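Local coordinates for early 35 kDa protein (Autographa californica nucleopolyhedrovirus, PDB 1I3S), which blocks host caspases as a protease inhibitor, suppresses the insect cell's apoptotic response to viral infection and inhibits antiviral RNA interference, at residues 55-60 with 164-169; 68-73 with 276-281; 98-103 with 156-161; 188-193 with 283-288. The protein carries 1 engineered substitution. All blocks are in the same frame, centred on the assembly; numbering follows the deposited sequence.

Contact 1: 55-60 with 164-169; sequences VTRKNN and QVLSFE
Val55, Thr56 and Arg57 pair with Phe168, Ser167 and Leu166 in an antiparallel ladder, where strand 52-57 joins strand 166-170 in the large mixed sheet of p35. Thr56 and Ser167 form the hydrogen-bonded pair: Thr56 N reaches Ser167 O at 3.0 Å, and Ser167 N returns to Thr56 O at 2.8 Å. Two residues on, just past the strand, Lys58 N bonds to Val165 O.

Lys58 can be followed outward. Lys58 CB lies 3.8 Å from Val165 CG1; beyond CG the chain runs extended, CD passing Ser167 CB and CE lying 3.9 Å from Ser167 OG. NZ then forms a salt bridge with Glu26, whose carboxylate also holds the Ser167 hydroxyl. A lysine suits this edge because its methylenes pack on the neighbouring strand while its ammonium group reaches a partner beyond. Small Ser167 lets that chain pass and still offers a polar group to Glu26.

Val55, Arg57, Leu166 and Phe168 share the other face. Val55 CG2 lies 4.1 Å from Phe168 CD1, the two side chains running side by side, and its CG1 approaches Leu166 CD2. A bend at chi3 (58°) carries Arg57 NH2 to Phe158 O, with the Gln164 amide at the guanidinium edge.

Past the strand, Asn60 uses both ends of its amide on Gln164. OD1 accepts from the backbone N of Gln164, and Asn60 ND2 donates to Gln164 OE1 at 2.7 Å in an almost straight bond (177°), which lies in the Asn60 amide plane but arrives from above the carbonyl plane of Gln164.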
loop_
_atom_site.group_PDB
_atom_site.type_symbol
_atom_site.label_atom_id
_atom_site.label_comp_id
_atom_site.label_asym_id
_atom_site.label_seq_id
_atom_site.Cartn_x
_atom_site.Cartn_y
_atom_site.Cartn_z
ATOM N N VAL A 55 -8.707 -12.276 -12.626
ATOM C CA VAL A 55 -7.901 -11.061 -12.704
ATOM C C VAL A 55 -8.426 -10.274 -13.829
ATOM O O VAL A 55 -8.642 -10.804 -14.935
ATOM C CB VAL A 55 -6.426 -11.344 -12.987
ATOM C CG1 VAL A 55 -5.667 -10.016 -13.045
ATOM C CG2 VAL A 55 -5.843 -12.249 -11.925
ATOM N N THR A 56 -8.632 -8.989 -13.592
ATOM C CA THR A 56 -9.178 -8.091 -14.625
ATOM C C THR A 56 -8.496 -6.794 -14.588
ATOM O O THR A 56 -7.852 -6.451 -13.588
ATOM C CB THR A 56 -10.670 -7.836 -14.382
ATOM O OG1 THR A 56 -11.332 -9.092 -14.245
ATOM C CG2 THR A 56 -11.295 -7.096 -15.546
ATOM N N ARG A 57 -8.610 -6.045 -15.674
ATOM C CA ARG A 57 -8.033 -4.690 -15.741
ATOM C C ARG A 57 -9.213 -3.781 -15.623
ATOM O O ARG A 57 -10.325 -4.150 -16.016
ATOM C CB ARG A 57 -7.297 -4.493 -17.072
ATOM C CG ARG A 57 -6.172 -5.503 -17.294
ATOM C CD ARG A 57 -5.468 -5.296 -18.628
ATOM N NE ARG A 57 -4.922 -3.949 -18.702
ATOM C CZ ARG A 57 -3.986 -3.565 -19.558
ATOM N NH1 ARG A 57 -3.481 -4.445 -20.425
ATOM N NH2 ARG A 57 -3.563 -2.306 -19.545
ATOM N N LYS A 58 -9.021 -2.598 -15.058
ATOM C CA LYS A 58 -10.141 -1.646 -14.892
ATOM C C LYS A 58 -9.741 -0.308 -15.340
ATOM O O LYS A 58 -8.548 -0.028 -15.475
ATOM C CB LYS A 58 -10.611 -1.625 -13.432
ATOM C CG LYS A 58 -11.447 -2.865 -13.098
ATOM C CD LYS A 58 -11.931 -2.852 -11.690
ATOM C CE LYS A 58 -13.009 -3.874 -11.481
ATOM N NZ LYS A 58 -13.655 -3.638 -10.157
ATOM N N ASN A 59 -10.711 0.567 -15.572
ATOM C CA ASN A 59 -10.406 1.920 -16.073
ATOM C C ASN A 59 -9.605 2.720 -15.142
ATOM O O ASN A 59 -9.756 2.610 -13.920
ATOM C CB ASN A 59 -11.701 2.659 -16.401
ATOM C CG ASN A 59 -11.461 3.954 -17.147
ATOM O OD1 ASN A 59 -11.145 5.017 -16.541
ATOM N ND2 ASN A 59 -11.586 3.894 -18.466
ATOM N N ASN A 60 -8.745 3.567 -15.693
ATOM C CA ASN A 60 -7.888 4.426 -14.864
ATOM C C ASN A 60 -8.630 5.391 -14.003
ATOM O O ASN A 60 -8.076 5.895 -13.003
ATOM C CB ASN A 60 -6.888 5.167 -15.736
ATOM C CG ASN A 60 -5.807 4.259 -16.275
ATOM O OD1 ASN A 60 -5.651 3.108 -15.818
ATOM N ND2 ASN A 60 -5.038 4.757 -17.237
ATOM N N GLN A 164 -4.807 0.683 -16.881
ATOM C CA GLN A 164 -3.634 0.283 -16.040
ATOM C C GLN A 164 -4.018 0.171 -14.587
ATOM O O GLN A 164 -3.482 0.905 -13.706
ATOM C CB GLN A 164 -2.463 1.281 -16.190
ATOM C CG GLN A 164 -1.837 1.353 -17.573
ATOM C CD GLN A 164 -2.690 2.151 -18.532
ATOM O OE1 GLN A 164 -2.996 3.347 -18.276
ATOM N NE2 GLN A 164 -3.091 1.524 -19.638
ATOM N N VAL A 165 -4.960 -0.720 -14.309
ATOM C CA VAL A 165 -5.444 -0.943 -12.955
ATOM C C VAL A 165 -5.747 -2.380 -12.892
ATOM O O VAL A 165 -6.549 -2.867 -13.686
ATOM C CB VAL A 165 -6.735 -0.139 -12.658
ATOM C CG1 VAL A 165 -7.428 -0.740 -11.456
ATOM C CG2 VAL A 165 -6.417 1.337 -12.392
ATOM N N LEU A 166 -5.103 -3.095 -11.972
ATOM C CA LEU A 166 -5.344 -4.540 -11.845
ATOM C C LEU A 166 -6.299 -4.805 -10.753
ATOM O O LEU A 166 -6.260 -4.169 -9.701
ATOM C CB LEU A 166 -4.014 -5.301 -11.640
ATOM C CG LEU A 166 -3.119 -5.397 -12.899
ATOM C CD1 LEU A 166 -1.752 -5.903 -12.549
ATOM C CD2 LEU A 166 -3.765 -6.314 -13.935
ATOM N N SER A 167 -7.218 -5.726 -11.006
ATOM C CA SER A 167 -8.247 -6.126 -10.018
ATOM C C SER A 167 -8.143 -7.602 -9.769
ATOM O O SER A 167 -8.313 -8.408 -10.700
ATOM C CB SER A 167 -9.636 -5.795 -10.545
ATOM O OG SER A 167 -10.619 -6.356 -9.696
ATOM N N PHE A 168 -7.867 -7.976 -8.522
ATOM C CA PHE A 168 -7.712 -9.404 -8.140
ATOM C C PHE A 168 -8.855 -9.904 -7.317
ATOM O O PHE A 168 -9.039 -9.480 -6.156
ATOM C CB PHE A 168 -6.387 -9.602 -7.358
ATOM C CG PHE A 168 -5.152 -9.133 -8.094
ATOM C CD1 PHE A 168 -4.356 -10.033 -8.800
ATOM C CD2 PHE A 168 -4.802 -7.779 -8.103
ATOM C CE1 PHE A 168 -3.204 -9.580 -9.522
ATOM C CE2 PHE A 168 -3.687 -7.324 -8.798
ATOM C CZ PHE A 168 -2.883 -8.221 -9.511
ATOM N N GLU A 169 -9.650 -10.799 -7.888
ATOM C CA GLU A 169 -10.799 -11.413 -7.179
ATOM C C GLU A 169 -10.279 -12.628 -6.435
ATOM O O GLU A 169 -9.700 -13.528 -7.052
ATOM C CB GLU A 169 -11.852 -11.834 -8.198
ATOM C CG GLU A 169 -13.191 -12.222 -7.584
ATOM C CD GLU A 169 -14.138 -12.848 -8.586
ATOM O OE1 GLU A 169 -15.065 -13.574 -8.158
ATOM O OE2 GLU A 169 -13.961 -12.614 -9.804
#

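Contact 2: 68-73 with 276-281; sequences SKPDEQ and VLYVKL. Engineered in segment 68-73: Pro70 (natural residue Val).
With chi1 at -71° and a second bend at chi2 (-57°), Gln73 folds its CG over the ring of Tyr278, whose own CG, anti to the carbonyl carbon, brings that ring against the helix. The result is a CH-pi contact: Gln73 CG sits 3.3 Å from the centroid of the Tyr278 ring, nearly on the ring normal. The amide beyond continues across the same face, its plane turned 27° from the ring, and its OE1 is bonded to Lys238. Glutamine suits this place, offering methylenes to the aromatic face and a polar end to a partner farther out; Val276 CG1 lies against the opposite face, toward the rim.

Pro70, an engineered residue (valine in nature), packs alongside, its CA 3.8 Å from Tyr278 CD2 and its CB near Val279 O. Its ring nitrogen cannot donate to the previous turn, and the helix is kinked there.

Farther along the strand, Lys280 stands fully extended and crosses Asp71 at about a right angle, Lys280 NZ meeting Asp71 OD1 at 3.6 Å in a rather long salt bridge. Asp71 OD2 has a second partner, Lys67. Residues 68-73 of helix 61-75 thus run almost perpendicular to residues 276-281, whose strand lies between strands 191-200 and 259-271.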
loop_
_atom_site.group_PDB
_atom_site.type_symbol
_atom_site.label_atom_id
_atom_site.label_comp_id
_atom_site.label_asym_id
_atom_site.label_seq_id
_atom_site.Cartn_x
_atom_site.Cartn_y
_atom_site.Cartn_z
ATOM N N SER A 68 -9.036 9.184 -3.399
ATOM C CA SER A 68 -9.686 10.307 -2.728
ATOM C C SER A 68 -10.177 9.974 -1.391
ATOM O O SER A 68 -10.205 10.827 -0.506
ATOM C CB SER A 68 -10.839 10.808 -3.583
ATOM O OG SER A 68 -11.838 9.805 -3.671
ATOM N N LYS A 69 -10.595 8.736 -1.200
ATOM C CA LYS A 69 -11.131 8.299 0.112
ATOM C C LYS A 69 -10.183 8.405 1.273
ATOM O O LYS A 69 -10.514 9.033 2.298
ATOM C CB LYS A 69 -11.665 6.881 -0.017
ATOM C CG LYS A 69 -13.155 6.811 -0.305
ATOM C CD LYS A 69 -13.584 7.694 -1.453
ATOM C CE LYS A 69 -15.109 7.785 -1.504
ATOM N NZ LYS A 69 -15.539 9.005 -2.246
ATOM N N PRO A 70 -9.004 7.770 1.194
ATOM C CA PRO A 70 -8.110 7.918 2.345
ATOM C C PRO A 70 -7.640 9.358 2.420
ATOM O O PRO A 70 -7.552 9.947 3.548
ATOM C CB PRO A 70 -6.955 6.968 2.022
ATOM C CG PRO A 70 -7.583 5.957 1.124
ATOM C CD PRO A 70 -8.477 6.778 0.244
ATOM N N ASP A 71 -7.329 9.961 1.262
ATOM C CA ASP A 71 -6.862 11.385 1.248
ATOM C C ASP A 71 -7.853 12.283 1.926
ATOM O O ASP A 71 -7.479 13.113 2.773
ATOM C CB ASP A 71 -6.590 11.878 -0.177
ATOM C CG ASP A 71 -5.165 11.534 -0.667
ATOM O OD1 ASP A 71 -4.326 11.077 0.146
ATOM O OD2 ASP A 71 -4.875 11.734 -1.870
ATOM N N GLU A 72 -9.130 12.133 1.605
ATOM C CA GLU A 72 -10.170 12.953 2.250
ATOM C C GLU A 72 -10.149 12.797 3.741
ATOM O O GLU A 72 -10.198 13.795 4.489
ATOM C CB GLU A 72 -11.545 12.576 1.704
ATOM C CG GLU A 72 -11.909 13.293 0.413
ATOM C CD GLU A 72 -13.221 12.775 -0.202
ATOM O OE1 GLU A 72 -14.028 12.160 0.549
ATOM O OE2 GLU A 72 -13.443 12.986 -1.428
ATOM N N GLN A 73 -10.074 11.556 4.213
ATOM C CA GLN A 73 -10.052 11.304 5.677
ATOM C C GLN A 73 -8.905 11.993 6.362
ATOM O O GLN A 73 -9.085 12.629 7.425
ATOM C CB GLN A 73 -9.981 9.803 5.964
ATOM C CG GLN A 73 -11.249 9.038 5.664
ATOM C CD GLN A 73 -12.439 9.569 6.419
ATOM O OE1 GLN A 73 -12.478 9.548 7.669
ATOM N NE2 GLN A 73 -13.416 10.060 5.687
ATOM N N VAL A 276 -14.264 0.302 8.207
ATOM C CA VAL A 276 -13.422 0.669 7.056
ATOM C C VAL A 276 -12.124 1.201 7.547
ATOM O O VAL A 276 -12.064 1.975 8.531
ATOM C CB VAL A 276 -14.084 1.753 6.193
ATOM C CG1 VAL A 276 -13.083 2.271 5.148
ATOM C CG2 VAL A 276 -15.325 1.184 5.500
ATOM N N LEU A 277 -11.050 0.816 6.880
ATOM C CA LEU A 277 -9.709 1.292 7.263
ATOM C C LEU A 277 -9.154 2.142 6.176
ATOM O O LEU A 277 -9.212 1.768 4.976
ATOM C CB LEU A 277 -8.787 0.104 7.497
ATOM C CG LEU A 277 -7.359 0.436 7.926
ATOM C CD1 LEU A 277 -7.353 0.970 9.380
ATOM C CD2 LEU A 277 -6.501 -0.842 7.815
ATOM N N TYR A 278 -8.630 3.301 6.573
ATOM C CA TYR A 278 -7.995 4.271 5.658
ATOM C C TYR A 278 -6.522 4.314 5.949
ATOM O O TYR A 278 -6.117 4.557 7.078
ATOM C CB TYR A 278 -8.594 5.659 5.864
ATOM C CG TYR A 278 -10.086 5.722 5.647
ATOM C CD1 TYR A 278 -10.975 5.504 6.704
ATOM C CD2 TYR A 278 -10.614 5.968 4.385
ATOM C CE1 TYR A 278 -12.351 5.524 6.514
ATOM C CE2 TYR A 278 -11.987 5.987 4.176
ATOM C CZ TYR A 278 -12.853 5.761 5.255
ATOM O OH TYR A 278 -14.218 5.738 5.065
ATOM N N VAL A 279 -5.670 4.077 4.967
ATOM C CA VAL A 279 -4.229 4.128 5.263
ATOM C C VAL A 279 -3.539 5.157 4.423
ATOM O O VAL A 279 -3.816 5.268 3.213
ATOM C CB VAL A 279 -3.547 2.751 5.016
ATOM C CG1 VAL A 279 -2.133 2.770 5.537
ATOM C CG2 VAL A 279 -4.316 1.651 5.676
ATOM N N LYS A 280 -2.645 5.933 5.045
ATOM C CA LYS A 280 -1.842 6.954 4.326
ATOM C C LYS A 280 -0.446 7.005 4.858
ATOM O O LYS A 280 -0.203 7.339 6.028
ATOM C CB LYS A 280 -2.462 8.350 4.428
ATOM C CG LYS A 280 -1.598 9.416 3.706
ATOM C CD LYS A 280 -2.331 10.760 3.570
ATOM C CE LYS A 280 -1.615 11.733 2.656
ATOM N NZ LYS A 280 -2.393 13.001 2.451
ATOM N N LEU A 281 0.500 6.659 4.008
ATOM C CA LEU A 281 1.941 6.658 4.361
ATOM C C LEU A 281 2.537 7.316 3.144
ATOM O O LEU A 281 3.122 6.664 2.243
ATOM C CB LEU A 281 2.448 5.213 4.536
ATOM C CG LEU A 281 1.716 4.272 5.517
ATOM C CD1 LEU A 281 2.208 2.826 5.384
ATOM C CD2 LEU A 281 1.911 4.785 6.930
#

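Contact 3: 98-103 with 156-161; sequences EHYSVS and PGFENG
Ring-on-peptide stacking comes first, as His99 and Tyr100 meet the loop that holds Gly157 and Phe158. The His99 imidazole lies against the Gly157-Phe158 peptide: Gly157 O sits over the centre of one face, and Gly157 C is 3.5 Å from His99 CD2. Glu98 CB lies against the opposite face, toward the rim, while Pro156 O comes to the ring edge near its plane, 3.6 Å from His99 CD2. A flat ring fits against a flat peptide in this way, and Gly157, with a positive phi of 116°, presents no side chain to the imidazole.

Apolar contacts follow. Phe158 carries its ring anti to its backbone N (chi1 -174°), and the ring edge receives Tyr100 CD2 at 3.7 Å from Phe158 CE1. Tyr100 CB also lies near Phe158 CE1, and His99 CB packs on Phe158 CB at 3.9 Å. The large hydrocarbon surface of phenylalanine fills this place well, and Arg57 adds a cation-pi contact to its ring.

Polar bonds lie within the loop itself. The Glu159 carboxylate accepts from Gly157 N through the syn side of OE2, at 3.1 Å. Phe158 O is shared by Arg57 of strand 52-57 and Gln164 just before strand 166-170. Asn160 N bonds back to Gly157 O at 3.0 Å and closes a type I beta turn from Gly157 to Asn160, set here in the connection between strands 148-154 and 166-170 and packed against the start of strand 100-106.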
loop_
_atom_site.group_PDB
_atom_site.type_symbol
_atom_site.label_atom_id
_atom_site.label_comp_id
_atom_site.label_asym_id
_atom_site.label_seq_id
_atom_site.Cartn_x
_atom_site.Cartn_y
_atom_site.Cartn_z
ATOM N N GLU A 98 -2.921 -9.877 -23.102
ATOM C CA GLU A 98 -1.942 -9.515 -24.139
ATOM C C GLU A 98 -0.786 -8.809 -23.526
ATOM O O GLU A 98 0.331 -8.808 -24.106
ATOM C CB GLU A 98 -2.597 -8.629 -25.229
ATOM N N HIS A 99 -0.986 -8.230 -22.344
ATOM C CA HIS A 99 0.102 -7.470 -21.720
ATOM C C HIS A 99 0.450 -7.737 -20.301
ATOM O O HIS A 99 1.246 -6.992 -19.706
ATOM C CB HIS A 99 -0.171 -5.986 -21.880
ATOM C CG HIS A 99 -0.581 -5.603 -23.263
ATOM N ND1 HIS A 99 -1.897 -5.379 -23.612
ATOM C CD2 HIS A 99 0.146 -5.435 -24.394
ATOM C CE1 HIS A 99 -1.961 -5.086 -24.900
ATOM N NE2 HIS A 99 -0.735 -5.114 -25.397
ATOM N N TYR A 100 -0.121 -8.758 -19.688
ATOM C CA TYR A 100 0.257 -9.038 -18.293
ATOM C C TYR A 100 0.117 -10.478 -18.131
ATOM O O TYR A 100 -0.541 -11.140 -18.962
ATOM C CB TYR A 100 -0.607 -8.240 -17.290
ATOM C CG TYR A 100 -2.035 -8.696 -17.098
ATOM C CD1 TYR A 100 -2.325 -9.913 -16.473
ATOM C CD2 TYR A 100 -3.101 -7.914 -17.540
ATOM C CE1 TYR A 100 -3.633 -10.342 -16.301
ATOM C CE2 TYR A 100 -4.429 -8.336 -17.368
ATOM C CZ TYR A 100 -4.689 -9.554 -16.753
ATOM O OH TYR A 100 -5.992 -10.007 -16.628
ATOM N N SER A 101 0.724 -11.015 -17.089
ATOM C CA SER A 101 0.682 -12.455 -16.851
ATOM C C SER A 101 0.761 -12.619 -15.363
ATOM O O SER A 101 1.682 -12.060 -14.699
ATOM C CB SER A 101 1.878 -13.088 -17.565
ATOM O OG SER A 101 1.883 -14.490 -17.435
ATOM N N VAL A 102 -0.168 -13.379 -14.793
ATOM C CA VAL A 102 -0.210 -13.538 -13.324
ATOM C C VAL A 102 -0.340 -14.928 -12.847
ATOM O O VAL A 102 -1.027 -15.749 -13.468
ATOM C CB VAL A 102 -1.396 -12.721 -12.722
ATOM C CG1 VAL A 102 -1.561 -13.040 -11.239
ATOM C CG2 VAL A 102 -1.169 -11.248 -12.921
ATOM N N SER A 103 0.308 -15.236 -11.732
ATOM C CA SER A 103 0.176 -16.585 -11.165
ATOM C C SER A 103 0.068 -16.499 -9.693
ATOM O O SER A 103 0.769 -15.697 -9.026
ATOM C CB SER A 103 1.350 -17.482 -11.566
ATOM O OG SER A 103 2.512 -17.219 -10.806
ATOM N N PRO A 156 5.335 -5.009 -22.192
ATOM C CA PRO A 156 5.285 -3.782 -22.985
ATOM C C PRO A 156 4.006 -3.652 -23.726
ATOM O O PRO A 156 3.605 -4.556 -24.487
ATOM C CB PRO A 156 6.481 -3.932 -23.925
ATOM C CG PRO A 156 7.467 -4.707 -23.086
ATOM C CD PRO A 156 6.579 -5.758 -22.465
ATOM N N GLY A 157 3.340 -2.524 -23.535
ATOM C CA GLY A 157 2.080 -2.302 -24.212
ATOM C C GLY A 157 0.985 -2.206 -23.183
ATOM O O GLY A 157 -0.150 -1.787 -23.496
ATOM N N PHE A 158 1.329 -2.576 -21.949
ATOM C CA PHE A 158 0.371 -2.558 -20.815
ATOM C C PHE A 158 -0.098 -1.172 -20.551
ATOM O O PHE A 158 -1.254 -0.970 -20.125
ATOM C CB PHE A 158 1.026 -3.137 -19.548
ATOM C CG PHE A 158 0.077 -3.283 -18.382
ATOM C CD1 PHE A 158 -0.728 -4.409 -18.257
ATOM C CD2 PHE A 158 -0.047 -2.265 -17.432
ATOM C CE1 PHE A 158 -1.640 -4.523 -17.214
ATOM C CE2 PHE A 158 -0.961 -2.370 -16.380
ATOM C CZ PHE A 158 -1.756 -3.505 -16.278
ATOM N N GLU A 159 0.772 -0.196 -20.814
ATOM C CA GLU A 159 0.465 1.262 -20.588
ATOM C C GLU A 159 -0.294 1.869 -21.728
ATOM O O GLU A 159 -0.625 3.076 -21.715
ATOM C CB GLU A 159 1.764 2.056 -20.347
ATOM C CG GLU A 159 2.551 2.494 -21.615
ATOM C CD GLU A 159 3.424 1.405 -22.301
ATOM O OE1 GLU A 159 4.215 1.788 -23.203
ATOM O OE2 GLU A 159 3.333 0.195 -21.972
ATOM N N ASN A 160 -0.585 1.059 -22.738
ATOM C CA ASN A 160 -1.343 1.539 -23.899
ATOM C C ASN A 160 -2.779 1.316 -23.600
ATOM O O ASN A 160 -3.203 0.173 -23.338
ATOM C CB ASN A 160 -0.898 0.786 -25.165
ATOM C CG ASN A 160 0.450 1.320 -25.745
ATOM O OD1 ASN A 160 1.249 0.547 -26.355
ATOM N ND2 ASN A 160 0.702 2.630 -25.579
ATOM N N GLY A 161 -3.547 2.401 -23.602
ATOM C CA GLY A 161 -4.967 2.336 -23.295
ATOM C C GLY A 161 -5.220 3.034 -21.968
ATOM O O GLY A 161 -4.298 3.699 -21.442
#

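Contact 4: 188-193 with 283-288; sequences TGLYEY and NVTSAL
Tyr193 OH donates to Leu288 O at 2.6 Å, the shortest polar bond between residues 188-193 and 283-288. The hydroxyl arrives from above the carbonyl plane, while Leu288 O lies at the edge of the tyrosine ring. With chi1 at -68°, Tyr193 sends its ring past Ser286, whose CB is 4.0 Å from Tyr193 CE1. A tyrosine is apt here: its ring spans the strand, and its phenol reaches a carbonyl beyond the strand's end. His183 stacks on this ring.

The backbones are joined by Tyr191 N to Ser286 O at 2.8 Å, its return from Ser286 N to Tyr191 O, and Tyr193 N to Val284 O at 2.8 Å. Val284 CG2 packs 3.9 Å from Tyr193 CB on the face where Tyr191 and Ser286 also lie. Glu192 and Thr285 occupy the other face, and Leu190 CB meets Thr285 CG2 at 4.1 Å.

Ser286 OG accepts from Leu288 N in an ST turn and is also bonded to Ser215 OG, a small hydroxyl serving two partners. At the far end Tyr193 O receives weak bonds from both Asn283 N and Val284 N, the doubled pairing of a G1 beta bulge in an antiparallel ladder, placed where the chain turns a corner between strands 276-282 and 284-286.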
loop_
_atom_site.group_PDB
_atom_site.type_symbol
_atom_site.label_atom_id
_atom_site.label_comp_id
_atom_site.label_asym_id
_atom_site.label_seq_id
_atom_site.Cartn_x
_atom_site.Cartn_y
_atom_site.Cartn_z
ATOM N N THR A 188 20.361 -0.106 2.672
ATOM C CA THR A 188 20.242 0.920 3.734
ATOM C C THR A 188 19.399 0.592 4.907
ATOM O O THR A 188 19.594 1.197 5.995
ATOM C CB THR A 188 19.726 2.250 3.177
ATOM O OG1 THR A 188 18.301 2.183 3.054
ATOM C CG2 THR A 188 20.359 2.541 1.810
ATOM N N GLY A 189 18.458 -0.335 4.739
ATOM C CA GLY A 189 17.574 -0.718 5.836
ATOM C C GLY A 189 16.458 0.296 6.058
ATOM O O GLY A 189 15.693 0.250 7.067
ATOM N N LEU A 190 16.356 1.223 5.112
ATOM C CA LEU A 190 15.357 2.296 5.165
ATOM C C LEU A 190 14.480 2.276 3.952
ATOM O O LEU A 190 14.966 2.231 2.781
ATOM C CB LEU A 190 16.081 3.634 5.289
ATOM C CG LEU A 190 16.811 3.828 6.619
ATOM C CD1 LEU A 190 17.806 4.949 6.494
ATOM C CD2 LEU A 190 15.796 4.122 7.727
ATOM N N TYR A 191 13.172 2.325 4.184
ATOM C CA TYR A 191 12.221 2.285 3.060
ATOM C C TYR A 191 11.337 3.469 2.995
ATOM O O TYR A 191 10.749 3.868 4.016
ATOM C CB TYR A 191 11.381 1.006 3.155
ATOM C CG TYR A 191 12.217 -0.224 3.424
ATOM C CD1 TYR A 191 12.497 -0.625 4.735
ATOM C CD2 TYR A 191 12.819 -0.924 2.368
ATOM C CE1 TYR A 191 13.363 -1.686 4.994
ATOM C CE2 TYR A 191 13.696 -1.993 2.612
ATOM C CZ TYR A 191 13.968 -2.370 3.928
ATOM O OH TYR A 191 14.856 -3.410 4.181
ATOM N N GLU A 192 11.236 4.090 1.821
ATOM C CA GLU A 192 10.325 5.242 1.706
ATOM C C GLU A 192 9.031 4.715 1.178
ATOM O O GLU A 192 9.000 4.000 0.154
ATOM C CB GLU A 192 10.852 6.378 0.792
ATOM C CG GLU A 192 9.829 7.570 0.799
ATOM C CD GLU A 192 10.257 8.866 0.079
ATOM O OE1 GLU A 192 11.205 9.534 0.553
ATOM O OE2 GLU A 192 9.621 9.231 -0.952
ATOM N N TYR A 193 7.945 5.025 1.884
ATOM C CA TYR A 193 6.594 4.589 1.478
ATOM C C TYR A 193 5.862 5.716 0.838
ATOM O O TYR A 193 6.142 6.904 1.095
ATOM C CB TYR A 193 5.750 4.144 2.685
ATOM C CG TYR A 193 6.186 2.889 3.370
ATOM C CD1 TYR A 193 7.230 2.897 4.293
ATOM C CD2 TYR A 193 5.540 1.692 3.124
ATOM C CE1 TYR A 193 7.621 1.739 4.957
ATOM C CE2 TYR A 193 5.919 0.524 3.782
ATOM C CZ TYR A 193 6.965 0.554 4.691
ATOM O OH TYR A 193 7.383 -0.621 5.276
ATOM N N ASN A 283 5.169 9.581 1.523
ATOM C CA ASN A 283 6.553 10.100 1.654
ATOM C C ASN A 283 7.048 10.045 3.020
ATOM O O ASN A 283 7.508 11.070 3.548
ATOM C CB ASN A 283 6.667 11.559 1.224
ATOM C CG ASN A 283 6.340 11.781 -0.228
ATOM O OD1 ASN A 283 6.886 11.101 -1.148
ATOM N ND2 ASN A 283 5.456 12.740 -0.473
ATOM N N VAL A 284 6.953 8.889 3.653
ATOM C CA VAL A 284 7.455 8.727 5.024
ATOM C C VAL A 284 8.483 7.676 4.902
ATOM O O VAL A 284 8.432 6.851 3.964
ATOM C CB VAL A 284 6.358 8.238 5.970
ATOM C CG1 VAL A 284 5.391 9.364 6.290
ATOM C CG2 VAL A 284 5.627 7.071 5.318
ATOM N N THR A 285 9.445 7.657 5.816
ATOM C CA THR A 285 10.513 6.642 5.759
ATOM C C THR A 285 10.393 5.796 6.976
ATOM O O THR A 285 9.802 6.226 7.985
ATOM C CB THR A 285 11.887 7.332 5.675
ATOM O OG1 THR A 285 11.920 8.155 4.502
ATOM C CG2 THR A 285 13.025 6.316 5.595
ATOM N N SER A 286 10.898 4.571 6.918
ATOM C CA SER A 286 10.810 3.666 8.097
ATOM C C SER A 286 11.783 2.524 7.978
ATOM O O SER A 286 12.249 2.186 6.854
ATOM C CB SER A 286 9.378 3.134 8.223
ATOM O OG SER A 286 9.243 2.220 9.291
ATOM N N ALA A 287 12.151 1.920 9.100
ATOM C CA ALA A 287 13.089 0.764 9.015
ATOM C C ALA A 287 12.308 -0.497 8.982
ATOM O O ALA A 287 12.889 -1.585 8.865
ATOM C CB ALA A 287 14.058 0.741 10.203
ATOM N N LEU A 288 10.991 -0.373 9.124
ATOM C CA LEU A 288 10.066 -1.511 9.079
ATOM C C LEU A 288 9.760 -1.869 7.653
ATOM O O LEU A 288 9.441 -0.989 6.830
ATOM C CB LEU A 288 8.750 -1.147 9.758
ATOM C CG LEU A 288 8.479 -1.449 11.233
ATOM C CD1 LEU A 288 7.057 -0.997 11.585
ATOM C CD2 LEU A 288 8.646 -2.953 11.500
#

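Overall arrangement
From the N terminus, strand 52-57 opens contact 1, and helix 61-75 follows directly to open contact 2. Contact 3 opens at 98-103 and closes at 156-161, nested inside the loop that contact 1 closes at 164-169. Contact 1 and contact 3 touch, joining the large mixed sheet to the four-stranded antiparallel sheet through strand 100-106. Contact 2 remains open until 276-281, so it crosses contact 1 and encloses contact 3. Contact 4 opens at 188-193, crosses contact 2 and closes last, at 283-288. Contacts 1, 2 and 4 all reach the mixed sheet, with contacts 1 and 4 about 28 Å apart between centres on opposite sides of the chain's centre.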